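Local atomic coordinates of aminopeptidase YwaD (Bacillus subtilis, PDB entry 6HC6), a protein that catalyses the release of a range of N-terminal amino acids from peptides, using two zinc ions per subunit. Residues N93-L98 against G297-S302; I109-A114 against L217-F222; M185-S190 against I196-I201. All coordinates share one frame; numbering follows the deposited sequence.

Interaction 1. Residues N93-L98 against G297-S302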
ATOM      1  N   ASN A  93      -3.114 -16.635  -0.818  1.00 25.61           N
ATOM      2  CA  ASN A  93      -2.044 -16.713  -1.800  1.00 27.74           C
ATOM      3  C   ASN A  93      -1.849 -15.369  -2.497  1.00 25.66           C
ATOM      4  O   ASN A  93      -2.795 -14.603  -2.705  1.00 25.64           O
ATOM      5  CB  ASN A  93      -2.337 -17.785  -2.850  1.00 26.42           C
ATOM      6  CG  ASN A  93      -2.465 -19.174  -2.255  1.00 30.73           C
ATOM      7  OD1 ASN A  93      -1.976 -19.445  -1.161  1.00 32.16           O
ATOM      8  ND2 ASN A  93      -3.110 -20.069  -2.992  1.00 35.87           N
ATOM      9  N   ILE A  94      -0.603 -15.080  -2.852  1.00 21.00           N
ATOM     10  CA  ILE A  94      -0.301 -13.869  -3.614  1.00 19.17           C
ATOM     11  C   ILE A  94       0.588 -14.256  -4.792  1.00 26.75           C
ATOM     12  O   ILE A  94       1.082 -15.394  -4.833  1.00 25.13           O
ATOM     13  CB  ILE A  94       0.367 -12.793  -2.741  1.00 19.38           C
ATOM     14  CG1 ILE A  94       1.747 -13.254  -2.275  1.00 21.65           C
ATOM     15  CG2 ILE A  94      -0.535 -12.366  -1.578  1.00 21.28           C
ATOM     16  CD1 ILE A  94       2.494 -12.200  -1.489  1.00 23.48           C
ATOM     17  N   PRO A  95       0.817 -13.370  -5.766  1.00 26.25           N
ATOM     18  CA  PRO A  95       1.606 -13.761  -6.944  1.00 28.78           C
ATOM     19  C   PRO A  95       3.049 -14.118  -6.612  1.00 30.40           C
ATOM     20  O   PRO A  95       3.591 -13.770  -5.562  1.00 28.71           O
ATOM     21  CB  PRO A  95       1.551 -12.517  -7.835  1.00 29.28           C
ATOM     22  CG  PRO A  95       0.305 -11.830  -7.434  1.00 32.05           C
ATOM     23  CD  PRO A  95       0.201 -12.041  -5.956  1.00 22.91           C
ATOM     24  N   ASP A  96       3.674 -14.827  -7.550  1.00 30.79           N
ATOM     25  CA  ASP A  96       5.100 -15.089  -7.457  1.00 26.93           C
ATOM     26  C   ASP A  96       5.868 -13.779  -7.343  1.00 30.26           C
ATOM     27  O   ASP A  96       5.455 -12.737  -7.863  1.00 30.88           O
ATOM     28  CB  ASP A  96       5.593 -15.867  -8.677  1.00 29.77           C
ATOM     29  CG  ASP A  96       4.938 -17.233  -8.816  1.00 40.57           C
ATOM     30  OD1 ASP A  96       4.431 -17.773  -7.810  1.00 34.27           O
ATOM     31  OD2 ASP A  96       4.955 -17.776  -9.943  1.00 39.51           O
ATOM     32  N   ARG A  97       6.983 -13.840  -6.633  1.00 30.64           N
ATOM     33  CA  ARG A  97       7.840 -12.689  -6.416  1.00 27.33           C
ATOM     34  C   ARG A  97       9.061 -12.841  -7.310  1.00 29.05           C
ATOM     35  O   ARG A  97       9.699 -13.896  -7.315  1.00 28.62           O
ATOM     36  CB  ARG A  97       8.252 -12.597  -4.946  1.00 27.54           C
ATOM     37  CG  ARG A  97       9.236 -11.472  -4.645  1.00 37.55           C
ATOM     38  CD  ARG A  97       9.409 -11.290  -3.140  1.00 47.15           C
ATOM     39  NE  ARG A  97       9.352 -12.560  -2.413  1.00 58.36           N
ATOM     40  CZ  ARG A  97      10.415 -13.222  -1.960  1.00 60.96           C
ATOM     41  NH1 ARG A  97      11.638 -12.744  -2.158  1.00 59.04           N
ATOM     42  NH2 ARG A  97      10.255 -14.366  -1.307  1.00 65.76           N
ATOM     43  N   LEU A  98       9.369 -11.803  -8.075  1.00 28.93           N
ATOM     44  CA  LEU A  98      10.475 -11.838  -9.021  1.00 26.65           C
ATOM     45  C   LEU A  98      11.641 -11.021  -8.492  1.00 31.56           C
ATOM     46  O   LEU A  98      11.454  -9.895  -8.015  1.00 33.12           O
ATOM     47  CB  LEU A  98      10.056 -11.284 -10.378  1.00 27.74           C
ATOM     48  CG  LEU A  98       9.124 -12.114 -11.247  1.00 39.43           C
ATOM     49  CD1 LEU A  98       8.571 -11.200 -12.302  1.00 46.29           C
ATOM     50  CD2 LEU A  98       9.876 -13.260 -11.878  1.00 38.57           C
ATOM     51  N   GLY A 297      -1.559  -4.312  -4.642  1.00 18.77           N
ATOM     52  CA  GLY A 297      -2.858  -4.059  -5.235  1.00 19.19           C
ATOM     53  C   GLY A 297      -4.008  -4.437  -4.316  1.00 20.16           C
ATOM     54  O   GLY A 297      -4.996  -5.027  -4.763  1.00 21.31           O
ATOM     55  N   LEU A 298      -3.892  -4.100  -3.029  1.00 18.32           N
ATOM     56  CA  LEU A 298      -4.976  -4.307  -2.072  1.00 17.72           C
ATOM     57  C   LEU A 298      -5.301  -5.788  -1.915  1.00 20.36           C
ATOM     58  O   LEU A 298      -6.457  -6.164  -1.763  1.00 18.09           O
ATOM     59  CB  LEU A 298      -6.242  -3.539  -2.485  1.00 18.59           C
ATOM     60  CG  LEU A 298      -6.032  -2.128  -3.022  1.00 18.01           C
ATOM     61  CD1 LEU A 298      -7.377  -1.424  -3.267  1.00 19.01           C
ATOM     62  CD2 LEU A 298      -5.155  -1.331  -2.033  1.00 22.13           C
ATOM     63  N   LEU A 299      -4.278  -6.646  -1.964  1.00 18.69           N
ATOM     64  CA  LEU A 299      -4.583  -8.076  -2.046  1.00 21.85           C
ATOM     65  C   LEU A 299      -5.203  -8.603  -0.760  1.00 21.04           C
ATOM     66  O   LEU A 299      -6.068  -9.491  -0.807  1.00 20.07           O
ATOM     67  CB  LEU A 299      -3.327  -8.872  -2.384  1.00 21.65           C
ATOM     68  CG  LEU A 299      -2.737  -8.536  -3.755  1.00 21.94           C
ATOM     69  CD1 LEU A 299      -1.628  -9.527  -4.093  1.00 22.65           C
ATOM     70  CD2 LEU A 299      -3.814  -8.531  -4.841  1.00 20.44           C
ATOM     71  N   GLY A 300      -4.779  -8.086   0.386  1.00 19.71           N
ATOM     72  CA  GLY A 300      -5.310  -8.565   1.650  1.00 18.82           C
ATOM     73  C   GLY A 300      -6.712  -8.069   1.919  1.00 22.90           C
ATOM     74  O   GLY A 300      -7.573  -8.846   2.338  1.00 18.97           O
ATOM     75  N   SER A 301      -6.964  -6.774   1.690  1.00 15.10           N
ATOM     76  CA  SER A 301      -8.324  -6.280   1.898  1.00 16.88           C
ATOM     77  C   SER A 301      -9.288  -6.844   0.857  1.00 23.78           C
ATOM     78  O   SER A 301     -10.452  -7.128   1.179  1.00 21.48           O
ATOM     79  CB  SER A 301      -8.335  -4.747   1.895  1.00 16.89           C
ATOM     80  OG  SER A 301      -7.747  -4.251   0.714  1.00 19.42           O
ATOM     81  N   SER A 302      -8.830  -7.039  -0.383  1.00 19.65           N
ATOM     82  CA  SER A 302      -9.689  -7.678  -1.379  1.00 23.72           C
ATOM     83  C   SER A 302     -10.053  -9.095  -0.955  1.00 20.96           C
ATOM     84  O   SER A 302     -11.217  -9.499  -1.038  1.00 24.17           O
ATOM     85  CB  SER A 302      -9.007  -7.698  -2.749  1.00 25.81           C
ATOM     86  OG  SER A 302      -8.896  -6.387  -3.272  1.00 28.49           O
TER
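L299 meets I94 and P95 through a single methyl group. Its CD1 lies 3.6 Å from P95 CD, and the same CD1 is 3.9 Å from I94 CG2. The contact joins the M28 peptidase fold to the connection leading from it into the PA-domain sheet. L299 stands in the first turn of helix 299-306, while I94 and P95 belong to the short link between strand 86-93 of the peptidase sheet and strand 97-104. The side chains of I94 and L299 cross at about a right angle. I94 CG1 is held between its own backbone N and carbonyl carbon (chi1 66°), which leaves CG2 beside the N and facing L299. The contact is small, apolar and near the surface.

Bonds in the next shell anchor the backbones around both partners. I94 makes backbone hydrogen bonds with Q225, and L299 with A293. G300 O accepts from N229 ND2, and S301 OG is bonded to D372. L298 is the N-cap residue of the helix, and its carbonyl is gripped twice by S302. The S302 N and the S302 OG each lie 2.9 Å from L298 O and approach from opposite faces of its plane, with OG 38° out of it.

Interaction 2. Residues I109-A114 against L217-F222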
ATOM      1  N   ILE A 109      23.371  -3.198 -12.862  1.00 24.97           N
ATOM      2  CA  ILE A 109      22.290  -2.227 -12.730  1.00 22.69           C
ATOM      3  C   ILE A 109      21.245  -2.785 -11.780  1.00 30.42           C
ATOM      4  O   ILE A 109      20.684  -3.859 -12.029  1.00 30.56           O
ATOM      5  CB  ILE A 109      21.657  -1.891 -14.094  1.00 26.61           C
ATOM      6  CG1 ILE A 109      22.732  -1.403 -15.059  1.00 25.21           C
ATOM      7  CG2 ILE A 109      20.526  -0.865 -13.935  1.00 30.46           C
ATOM      8  CD1 ILE A 109      22.241  -1.229 -16.456  1.00 26.52           C
ATOM      9  N   LEU A 110      20.986  -2.060 -10.697  1.00 28.39           N
ATOM     10  CA  LEU A 110      19.935  -2.436  -9.764  1.00 25.61           C
ATOM     11  C   LEU A 110      18.569  -2.330 -10.425  1.00 25.85           C
ATOM     12  O   LEU A 110      18.300  -1.389 -11.175  1.00 28.10           O
ATOM     13  CB  LEU A 110      19.977  -1.527  -8.541  1.00 23.18           C
ATOM     14  CG  LEU A 110      21.232  -1.634  -7.688  1.00 33.13           C
ATOM     15  CD1 LEU A 110      21.057  -0.802  -6.419  1.00 39.46           C
ATOM     16  CD2 LEU A 110      21.491  -3.087  -7.355  1.00 36.43           C
ATOM     17  N   LEU A 111      17.693  -3.289 -10.129  1.00 23.54           N
ATOM     18  CA  LEU A 111      16.398  -3.340 -10.778  1.00 22.11           C
ATOM     19  C   LEU A 111      15.321  -3.695  -9.768  1.00 24.70           C
ATOM     20  O   LEU A 111      15.593  -4.231  -8.692  1.00 24.92           O
ATOM     21  CB  LEU A 111      16.387  -4.357 -11.936  1.00 20.93           C
ATOM     22  CG  LEU A 111      16.484  -5.851 -11.595  1.00 25.44           C
ATOM     23  CD1 LEU A 111      15.117  -6.480 -11.294  1.00 26.65           C
ATOM     24  CD2 LEU A 111      17.129  -6.607 -12.737  1.00 22.51           C
ATOM     25  N   GLN A 112      14.083  -3.396 -10.141  1.00 19.16           N
ATOM     26  CA  GLN A 112      12.913  -3.921  -9.450  1.00 22.89           C
ATOM     27  C   GLN A 112      12.026  -4.552 -10.504  1.00 25.91           C
ATOM     28  O   GLN A 112      11.655  -3.890 -11.478  1.00 27.83           O
ATOM     29  CB  GLN A 112      12.162  -2.823  -8.693  1.00 29.54           C
ATOM     30  CG  GLN A 112      12.699  -2.585  -7.304  1.00 37.60           C
ATOM     31  CD  GLN A 112      11.971  -3.424  -6.281  1.00 51.32           C
ATOM     32  OE1 GLN A 112      10.873  -3.073  -5.855  1.00 60.76           O
ATOM     33  NE2 GLN A 112      12.561  -4.555  -5.904  1.00 51.92           N
ATOM     34  N   ALA A 113      11.704  -5.827 -10.320  1.00 23.50           N
ATOM     35  CA  ALA A 113      10.935  -6.566 -11.301  1.00 24.46           C
ATOM     36  C   ALA A 113       9.450  -6.367 -11.048  1.00 31.02           C
ATOM     37  O   ALA A 113       9.010  -6.247  -9.901  1.00 36.27           O
ATOM     38  CB  ALA A 113      11.287  -8.051 -11.257  1.00 33.01           C
ATOM     39  N   ALA A 114       8.684  -6.309 -12.129  1.00 28.11           N
ATOM     40  CA  ALA A 114       7.253  -6.081 -12.022  1.00 26.01           C
ATOM     41  C   ALA A 114       6.545  -7.378 -11.649  1.00 29.62           C
ATOM     42  O   ALA A 114       6.715  -8.406 -12.310  1.00 27.13           O
ATOM     43  CB  ALA A 114       6.702  -5.537 -13.337  1.00 28.54           C
ATOM     44  N   LEU A 217      19.655 -10.108 -18.587  1.00 27.27           N
ATOM     45  CA  LEU A 217      18.734 -10.074 -17.462  1.00 23.62           C
ATOM     46  C   LEU A 217      18.662 -11.463 -16.845  1.00 30.03           C
ATOM     47  O   LEU A 217      18.516 -12.455 -17.564  1.00 33.37           O
ATOM     48  CB  LEU A 217      17.362  -9.606 -17.936  1.00 24.04           C
ATOM     49  CG  LEU A 217      16.376  -8.986 -16.971  1.00 44.52           C
ATOM     50  CD1 LEU A 217      16.858  -7.625 -16.540  1.00 42.05           C
ATOM     51  CD2 LEU A 217      15.055  -8.856 -17.704  1.00 50.58           C
ATOM     52  N   LYS A 218      18.813 -11.539 -15.522  1.00 29.61           N
ATOM     53  CA  LYS A 218      18.643 -12.782 -14.777  1.00 28.61           C
ATOM     54  C   LYS A 218      17.552 -12.549 -13.746  1.00 30.98           C
ATOM     55  O   LYS A 218      17.715 -11.710 -12.855  1.00 32.55           O
ATOM     56  CB  LYS A 218      19.940 -13.223 -14.095  1.00 31.38           C
ATOM     57  CG  LYS A 218      21.095 -13.494 -15.051  1.00 37.47           C
ATOM     58  CD  LYS A 218      22.275 -14.171 -14.353  1.00 41.77           C
ATOM     59  CE  LYS A 218      23.471 -14.266 -15.295  1.00 51.62           C
ATOM     60  NZ  LYS A 218      24.690 -14.802 -14.622  1.00 55.26           N
ATOM     61  N   LEU A 219      16.440 -13.272 -13.878  1.00 27.96           N
ATOM     62  CA  LEU A 219      15.295 -13.086 -12.992  1.00 23.54           C
ATOM     63  C   LEU A 219      14.740 -14.438 -12.585  1.00 34.14           C
ATOM     64  O   LEU A 219      14.472 -15.286 -13.441  1.00 32.21           O
ATOM     65  CB  LEU A 219      14.190 -12.262 -13.656  1.00 27.79           C
ATOM     66  CG  LEU A 219      14.494 -10.802 -13.984  1.00 34.82           C
ATOM     67  CD1 LEU A 219      13.441 -10.287 -14.937  1.00 42.86           C
ATOM     68  CD2 LEU A 219      14.540  -9.943 -12.724  1.00 35.55           C
ATOM     69  N   LYS A 220      14.565 -14.630 -11.283  1.00 30.58           N
ATOM     70  CA  LYS A 220      14.002 -15.851 -10.733  1.00 28.06           C
ATOM     71  C   LYS A 220      12.666 -15.530 -10.079  1.00 27.28           C
ATOM     72  O   LYS A 220      12.521 -14.496  -9.417  1.00 28.67           O
ATOM     73  CB  LYS A 220      14.963 -16.489  -9.721  1.00 35.02           C
ATOM     74  CG  LYS A 220      14.287 -17.332  -8.651  1.00 50.33           C
ATOM     75  CD  LYS A 220      14.977 -18.681  -8.473  1.00 61.44           C
ATOM     76  CE  LYS A 220      14.430 -19.429  -7.263  1.00 62.30           C
ATOM     77  NZ  LYS A 220      15.291 -20.597  -6.902  1.00 69.47           N
ATOM     78  N   ALA A 221      11.682 -16.397 -10.308  1.00 32.47           N
ATOM     79  CA  ALA A 221      10.369 -16.288  -9.688  1.00 30.84           C
ATOM     80  C   ALA A 221      10.337 -17.146  -8.433  1.00 36.42           C
ATOM     81  O   ALA A 221      10.631 -18.344  -8.484  1.00 35.01           O
ATOM     82  CB  ALA A 221       9.271 -16.727 -10.655  1.00 30.93           C
ATOM     83  N   PHE A 222       9.987 -16.533  -7.313  1.00 33.96           N
ATOM     84  CA  PHE A 222       9.776 -17.263  -6.073  1.00 35.43           C
ATOM     85  C   PHE A 222       8.290 -17.571  -5.956  1.00 33.16           C
ATOM     86  O   PHE A 222       7.468 -16.654  -5.937  1.00 28.82           O
ATOM     87  CB  PHE A 222      10.284 -16.450  -4.885  1.00 37.32           C
ATOM     88  CG  PHE A 222      11.769 -16.312  -4.866  1.00 44.25           C
ATOM     89  CD1 PHE A 222      12.398 -15.331  -5.618  1.00 43.74           C
ATOM     90  CD2 PHE A 222      12.549 -17.201  -4.140  1.00 49.44           C
ATOM     91  CE1 PHE A 222      13.778 -15.219  -5.619  1.00 45.60           C
ATOM     92  CE2 PHE A 222      13.925 -17.097  -4.136  1.00 51.43           C
ATOM     93  CZ  PHE A 222      14.542 -16.105  -4.877  1.00 48.25           C
TER
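L111 CG sits between its own backbone N and carbonyl carbon; chi1 69° and chi2 86° together turn CD1 of L111 toward L219 and CD2 toward L217. L217 CG is anti to the backbone N. That turn brings the end of L217 nearer to L111 than its first bond would suggest. The setting is the mixed sheet of the PA domain, whose first and last strands also pair. Strands 107-113 and 214-222 are not neighbours in it. Each pairs with strand 97-104, which runs between them, so the contact reaches across that strand. The axes of the touching parts come within 9.6 Å and run in roughly the same direction, 41° apart.

L111 acts as a fork. Its CD2 meets L217 CD1 at 3.9 Å, and its CD1 meets L219 CD2 at 3.8 Å. In both pairs the side chains cross obliquely. All three leucines are buried, and the contact is purely apolar. The surrounding strands complete the packing. L102 of strand 97-104 touches L111 and L217. V199 of strand 198-201 touches L111 and L219, while P197 lies against L217 and L219. On the other surface of strand 111-113, Q112 points away from this core. The backbone is tied separately: L219 N is hydrogen-bonded to T120 OG1, and K218 pairs with T101. A113 touches L219 as well. Its CB lies 4.0 Å from L219 CD2, so that one methyl of L219 is shared between A113 and L111.

Interaction 3. Residues M185-S190 against I196-I201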
ATOM      1  N   MET A 185      12.791   2.258  -9.842  1.00 37.20           N
ATOM      2  CA  MET A 185      11.337   2.297  -9.803  1.00 36.58           C
ATOM      3  C   MET A 185      10.751   0.908 -10.039  1.00 31.08           C
ATOM      4  O   MET A 185      11.291   0.106 -10.800  1.00 33.90           O
ATOM      5  CB  MET A 185      10.819   3.260 -10.876  1.00 37.67           C
ATOM      6  CG  MET A 185      11.587   3.124 -12.195  1.00 21.12           C
ATOM      7  SD  MET A 185      10.627   3.231 -13.741  1.00 41.15           S
ATOM      8  CE  MET A 185       9.606   1.766 -13.614  1.00 49.23           C
ATOM      9  N   THR A 186       9.632   0.630  -9.380  1.00 28.93           N
ATOM     10  CA  THR A 186       8.878  -0.590  -9.654  1.00 29.18           C
ATOM     11  C   THR A 186       7.932  -0.343 -10.826  1.00 26.56           C
ATOM     12  O   THR A 186       7.106   0.573 -10.755  1.00 25.50           O
ATOM     13  CB  THR A 186       8.088  -1.009  -8.422  1.00 43.33           C
ATOM     14  OG1 THR A 186       8.982  -1.184  -7.315  1.00 45.71           O
ATOM     15  CG2 THR A 186       7.363  -2.311  -8.679  1.00 41.51           C
ATOM     16  N   PRO A 187       8.033  -1.096 -11.920  1.00 28.59           N
ATOM     17  CA  PRO A 187       7.119  -0.880 -13.071  1.00 30.29           C
ATOM     18  C   PRO A 187       5.804  -1.642 -12.919  1.00 34.22           C
ATOM     19  O   PRO A 187       5.522  -2.610 -13.643  1.00 32.07           O
ATOM     20  CB  PRO A 187       7.960  -1.372 -14.253  1.00 34.21           C
ATOM     21  CG  PRO A 187       8.809  -2.454 -13.673  1.00 35.98           C
ATOM     22  CD  PRO A 187       9.109  -2.054 -12.240  1.00 29.10           C
ATOM     23  N   ASN A 188       4.983  -1.178 -11.970  1.00 27.02           N
ATOM     24  CA  ASN A 188       3.713  -1.821 -11.615  1.00 26.14           C
ATOM     25  C   ASN A 188       2.807  -1.992 -12.832  1.00 27.15           C
ATOM     26  O   ASN A 188       2.491  -1.027 -13.530  1.00 26.28           O
ATOM     27  CB  ASN A 188       3.018  -0.977 -10.539  1.00 32.20           C
ATOM     28  CG  ASN A 188       1.769  -1.639  -9.953  1.00 56.97           C
ATOM     29  OD1 ASN A 188       1.042  -2.370 -10.632  1.00 58.73           O
ATOM     30  ND2 ASN A 188       1.506  -1.357  -8.678  1.00 63.89           N
ATOM     31  N   LEU A 189       2.350  -3.226 -13.055  1.00 22.68           N
ATOM     32  CA  LEU A 189       1.590  -3.573 -14.251  1.00 25.76           C
ATOM     33  C   LEU A 189       0.074  -3.517 -14.047  1.00 30.04           C
ATOM     34  O   LEU A 189      -0.668  -4.095 -14.850  1.00 30.53           O
ATOM     35  CB  LEU A 189       2.010  -4.965 -14.738  1.00 21.31           C
ATOM     36  CG  LEU A 189       3.467  -5.021 -15.221  1.00 21.13           C
ATOM     37  CD1 LEU A 189       3.892  -6.447 -15.501  1.00 26.92           C
ATOM     38  CD2 LEU A 189       3.641  -4.164 -16.473  1.00 27.68           C
ATOM     39  N   SER A 190      -0.402  -2.814 -13.015  1.00 26.89           N
ATOM     40  CA  SER A 190      -1.842  -2.623 -12.792  1.00 28.62           C
ATOM     41  C   SER A 190      -2.572  -3.959 -12.697  1.00 30.69           C
ATOM     42  O   SER A 190      -3.710  -4.096 -13.154  1.00 31.56           O
ATOM     43  CB  SER A 190      -2.478  -1.753 -13.884  1.00 37.49           C
ATOM     44  OG  SER A 190      -1.851  -0.485 -14.016  1.00 39.10           O
ATOM     45  N   ILE A 196       6.620 -11.543 -20.881  1.00 33.84           N
ATOM     46  CA  ILE A 196       8.067 -11.355 -20.953  1.00 31.32           C
ATOM     47  C   ILE A 196       8.501 -10.671 -19.664  1.00 30.04           C
ATOM     48  O   ILE A 196       7.663 -10.133 -18.920  1.00 30.87           O
ATOM     49  CB  ILE A 196       8.479 -10.553 -22.211  1.00 32.72           C
ATOM     50  CG1 ILE A 196       7.742  -9.213 -22.281  1.00 32.73           C
ATOM     51  CG2 ILE A 196       8.194 -11.361 -23.462  1.00 32.71           C
ATOM     52  CD1 ILE A 196       8.186  -8.349 -23.457  1.00 35.08           C
ATOM     53  N   PRO A 197       9.795 -10.703 -19.343  1.00 28.13           N
ATOM     54  CA  PRO A 197      10.272  -9.973 -18.161  1.00 26.78           C
ATOM     55  C   PRO A 197      10.041  -8.478 -18.309  1.00 24.76           C
ATOM     56  O   PRO A 197      10.164  -7.922 -19.402  1.00 24.88           O
ATOM     57  CB  PRO A 197      11.768 -10.301 -18.115  1.00 27.06           C
ATOM     58  CG  PRO A 197      11.924 -11.562 -18.911  1.00 30.01           C
ATOM     59  CD  PRO A 197      10.859 -11.509 -19.968  1.00 28.58           C
ATOM     60  N   VAL A 198       9.681  -7.833 -17.194  1.00 23.96           N
ATOM     61  CA  VAL A 198       9.520  -6.384 -17.113  1.00 24.52           C
ATOM     62  C   VAL A 198      10.232  -5.907 -15.852  1.00 28.12           C
ATOM     63  O   VAL A 198       9.883  -6.333 -14.745  1.00 27.42           O
ATOM     64  CB  VAL A 198       8.042  -5.963 -17.071  1.00 24.27           C
ATOM     65  CG1 VAL A 198       7.935  -4.442 -17.044  1.00 28.12           C
ATOM     66  CG2 VAL A 198       7.241  -6.560 -18.251  1.00 25.95           C
ATOM     67  N   VAL A 199      11.215  -5.020 -16.007  1.00 23.62           N
ATOM     68  CA  VAL A 199      11.961  -4.513 -14.859  1.00 22.04           C
ATOM     69  C   VAL A 199      12.062  -2.997 -14.943  1.00 25.49           C
ATOM     70  O   VAL A 199      11.998  -2.403 -16.023  1.00 25.56           O
ATOM     71  CB  VAL A 199      13.378  -5.133 -14.729  1.00 23.63           C
ATOM     72  CG1 VAL A 199      13.315  -6.669 -14.713  1.00 23.29           C
ATOM     73  CG2 VAL A 199      14.320  -4.604 -15.819  1.00 22.35           C
ATOM     74  N   GLY A 200      12.213  -2.371 -13.788  1.00 23.05           N
ATOM     75  CA  GLY A 200      12.401  -0.931 -13.705  1.00 23.35           C
ATOM     76  C   GLY A 200      13.776  -0.631 -13.142  1.00 24.16           C
ATOM     77  O   GLY A 200      14.265  -1.351 -12.271  1.00 24.43           O
ATOM     78  N   ILE A 201      14.414   0.411 -13.671  1.00 21.08           N
ATOM     79  CA  ILE A 201      15.754   0.792 -13.242  1.00 19.52           C
ATOM     80  C   ILE A 201      15.804   2.303 -13.077  1.00 23.80           C
ATOM     81  O   ILE A 201      14.895   3.031 -13.485  1.00 23.08           O
ATOM     82  CB  ILE A 201      16.844   0.322 -14.226  1.00 25.23           C
ATOM     83  CG1 ILE A 201      16.694   1.056 -15.563  1.00 24.59           C
ATOM     84  CG2 ILE A 201      16.783  -1.200 -14.408  1.00 20.42           C
ATOM     85  CD1 ILE A 201      17.788   0.725 -16.574  1.00 26.00           C
TER
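P187, M185 and V198 carry this contact, in which the loop 185-190 lies against strand 198-201 of the PA-domain sheet. The touching parts run almost antiparallel, at 163°, yet they do not pair as strands. The strand already pairs on its two edges with strands 107-113 and 172-176; the P187 ring lies over it. Its CG rests on the peptide link between V199 and G200, 3.4 Å from G200 N. The same CG also meets V198 CG1 at 4.0 Å. V198 CG1 is anti to its backbone N (chi1 -178°), which carries it to the proline. The other branch, V198 CG2, faces L189 CD1 at 4.3 Å. A162 of helix 158-167 touches both V198 and L189.

M185 folds back on the strand through bends at chi2 and chi3. Its CG lies 3.6 Å from I201 O, and its CE comes 3.9 Å from G200 CA. The loop can lie this close because G200 has no side chain: a CB there would clash with M185 O and P187 CD. Local turns shape the loop. P187 centres an inverse gamma turn, with a weak bond from N188 N to T186 O. N188 OD1 accepts from S190 N in an Asx turn.

With an alanine at P187 the CG and CD contacts would go, which would probably open a gap over the V199-G200 peptide and leave the loop freer to turn. M185 O is buried without a hydrogen-bond partner in the model, and makes a CA-H...O contact, 3.3 Å from G200 CA. The loop is therefore held to the strand by close van der Waals fit against side chains and backbone, rather than by hydrogen bonds.

How the interactions relate
Interactions 2 and 3 both reach one PA-domain sheet, with centres 9 Å apart. Strands 107-113 and 198-201 are neighbours there, joined by probable hydrogen bonds between Q112 O and G200 N (2.8 Å) and between A114 N and V198 O (2.9 Å). Interaction 1 is 18 Å from interaction 2, centre to centre. Its strand 97-104 enters the same sheet, where R97 O and F222 N probably bond at 2.7 Å. Interactions 1 and 3 do not touch; their nearest atoms are about 6 Å apart. The side chains of L299 and M185 each lie about 13 Å from a bound zinc. The M185 side chain is about 9 Å from that of the zinc ligand H401.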